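Local coordinates for protein lasso peptide isopeptidase AtxE2 (Asticcacaulis excentricus, PDB 5TXE) that hydrolyses the isopeptide bond of the threaded lasso peptides astexin-2 and astexin-3, turning them into linear peptides, at residues Ser326-Leu331 with Ile344-Gly349. The protein carries 1 engineered substitution. Residues are numbered along the deposited sequence; the frame is centred on the assembly and turned at random.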
loop_
_atom_site.group_PDB
_atom_site.type_symbol
_atom_site.label_atom_id
_atom_site.label_comp_id
_atom_site.label_asym_id
_atom_site.label_seq_id
_atom_site.Cartn_x
_atom_site.Cartn_y
_atom_site.Cartn_z
ATOM N N SER A 326 -15.380 1.460 -10.983
ATOM C CA SER A 326 -14.040 1.103 -11.456
ATOM C C SER A 326 -13.523 -0.210 -10.905
ATOM O O SER A 326 -12.329 -0.373 -10.767
ATOM C CB SER A 326 -13.018 2.211 -11.116
ATOM O OG SER A 326 -13.334 3.363 -11.862
ATOM N N ASN A 327 -14.403 -1.147 -10.595
ATOM C CA ASN A 327 -13.941 -2.366 -9.918
ATOM C C ASN A 327 -13.060 -3.338 -10.751
ATOM O O ASN A 327 -12.341 -4.172 -10.175
ATOM C CB ASN A 327 -15.117 -3.097 -9.317
ATOM C CG ASN A 327 -15.856 -3.959 -10.306
ATOM O OD1 ASN A 327 -15.638 -5.157 -10.372
ATOM N ND2 ASN A 327 -16.717 -3.358 -11.079
ATOM N N GLU A 328 -13.062 -3.207 -12.074
ATOM C CA GLU A 328 -12.307 -4.127 -12.921
ATOM C C GLU A 328 -11.150 -3.490 -13.608
ATOM O O GLU A 328 -11.058 -2.285 -13.676
ATOM C CB GLU A 328 -13.207 -4.712 -13.978
ATOM C CG GLU A 328 -14.242 -5.661 -13.412
ATOM C CD GLU A 328 -14.948 -6.423 -14.514
ATOM O OE1 GLU A 328 -14.251 -6.874 -15.452
ATOM O OE2 GLU A 328 -16.182 -6.537 -14.463
ATOM N N MET A 329 -10.199 -4.311 -14.035
ATOM C CA MET A 329 -9.118 -3.879 -14.894
ATOM C C MET A 329 -9.446 -4.407 -16.262
ATOM O O MET A 329 -10.035 -5.456 -16.374
ATOM C CB MET A 329 -7.785 -4.521 -14.515
ATOM C CG MET A 329 -7.240 -4.084 -13.185
ATOM S SD MET A 329 -5.943 -2.862 -13.282
ATOM C CE MET A 329 -4.844 -3.640 -14.419
ATOM N N ALA A 330 -8.951 -3.726 -17.284
ATOM C CA ALA A 330 -9.121 -4.152 -18.677
ATOM C C ALA A 330 -7.898 -3.788 -19.500
ATOM O O ALA A 330 -7.257 -2.786 -19.261
ATOM C CB ALA A 330 -10.374 -3.508 -19.278
ATOM N N LEU A 331 -7.613 -4.627 -20.463
ATOM C CA LEU A 331 -6.537 -4.456 -21.379
ATOM C C LEU A 331 -7.106 -4.312 -22.779
ATOM O O LEU A 331 -7.951 -5.138 -23.198
ATOM C CB LEU A 331 -5.709 -5.711 -21.344
ATOM C CG LEU A 331 -4.520 -5.783 -22.276
ATOM C CD1 LEU A 331 -3.533 -4.680 -21.981
ATOM C CD2 LEU A 331 -3.875 -7.161 -22.099
ATOM N N ILE A 344 -9.530 -6.802 -25.069
ATOM C CA ILE A 344 -9.207 -8.216 -25.201
ATOM C C ILE A 344 -9.202 -8.993 -23.890
ATOM O O ILE A 344 -9.167 -10.207 -23.914
ATOM C CB ILE A 344 -7.856 -8.413 -25.896
ATOM C CG1 ILE A 344 -6.760 -7.670 -25.172
ATOM C CG2 ILE A 344 -7.929 -7.901 -27.337
ATOM C CD1 ILE A 344 -5.394 -8.061 -25.681
ATOM N N TRP A 345 -9.153 -8.296 -22.750
ATOM C CA TRP A 345 -9.181 -8.957 -21.428
ATOM C C TRP A 345 -9.775 -7.997 -20.422
ATOM O O TRP A 345 -9.549 -6.789 -20.504
ATOM C CB TRP A 345 -7.778 -9.374 -21.012
ATOM C CG TRP A 345 -7.612 -9.935 -19.592
ATOM C CD1 TRP A 345 -7.605 -11.257 -19.217
ATOM C CD2 TRP A 345 -7.375 -9.188 -18.380
ATOM N NE1 TRP A 345 -7.384 -11.372 -17.859
ATOM C CE2 TRP A 345 -7.258 -10.123 -17.319
ATOM C CE3 TRP A 345 -7.258 -7.818 -18.086
ATOM C CZ2 TRP A 345 -7.032 -9.737 -16.012
ATOM C CZ3 TRP A 345 -7.002 -7.431 -16.775
ATOM C CH2 TRP A 345 -6.905 -8.382 -15.759
ATOM N N HIS A 346 -10.523 -8.538 -19.481
ATOM C CA HIS A 346 -10.955 -7.780 -18.316
ATOM C C HIS A 346 -11.252 -8.751 -17.165
ATOM O O HIS A 346 -11.658 -9.869 -17.397
ATOM C CB HIS A 346 -12.193 -6.949 -18.620
ATOM C CG HIS A 346 -13.395 -7.778 -18.948
ATOM N ND1 HIS A 346 -14.583 -7.715 -18.239
ATOM C CD2 HIS A 346 -13.578 -8.717 -19.903
ATOM C CE1 HIS A 346 -15.444 -8.575 -18.750
ATOM N NE2 HIS A 346 -14.856 -9.199 -19.756
ATOM N N ALA A 347 -11.046 -8.311 -15.924
ATOM C CA ALA A 347 -11.271 -9.155 -14.742
ATOM C C ALA A 347 -11.270 -8.277 -13.505
ATOM O O ALA A 347 -10.768 -7.131 -13.527
ATOM C CB ALA A 347 -10.175 -10.176 -14.611
ATOM N N THR A 348 -11.855 -8.779 -12.439
ATOM C CA THR A 348 -11.597 -8.213 -11.110
ATOM C C THR A 348 -10.103 -8.578 -10.807
ATOM O O THR A 348 -9.519 -9.411 -11.482
ATOM C CB THR A 348 -12.597 -8.750 -10.103
ATOM O OG1 THR A 348 -12.461 -10.149 -9.985
ATOM C CG2 THR A 348 -13.994 -8.494 -10.574
ATOM N N GLY A 349 -9.428 -7.836 -9.961
ATOM C CA GLY A 349 -8.028 -8.097 -9.713
ATOM C C GLY A 349 -7.162 -6.968 -10.210
ATOM O O GLY A 349 -7.649 -5.894 -10.562
HETATM O O HOH W 1 -9.590 -4.047 -10.071
HETATM O O HOH W 2 -10.944 -6.177 -8.236
#
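The last two strands of a four-stranded antiparallel propeller blade, as in prolyl oligopeptidase relatives, form this hairpin, with 342-347 outermost. Met329 and Ala347 are a hydrogen-bonded pair: Met329 N gives a bond to Ala347 O (2.9 Å) and Ala347 N returns one to Met329 O (3.1 Å). A classic bulge sets Ile344 and Trp345 both opposite Leu331, whose O takes a bond from Ile344 N (3.0 Å) and a weak one from Trp345 N. Ala330 and His346 form the non-hydrogen-bonded pair, their CA atoms 4.1 Å apart, and the Ala330 methyl lies against His346 CB. On that face Glu328 runs alongside His346, and Glu328 OE1 accepts through its syn lone pair from His346 ND1 (2.9 Å) in a bent bond (141° at the hydrogen), the two planes 17° apart. An alanine in place of Glu328 would remove this acceptor and probably leave the imidazole less firmly oriented. On the other face, the Trp345 indole, its CG anti to the backbone N (chi1 173°), reaches back so that its CZ3 meets Met329 CB at 3.8 Å; Leu351 and Leu377 of the next blade also touch it. Thus apolar packing joins one face to the neighbouring blade, while the carboxylate may favour a protonated imidazole on the other.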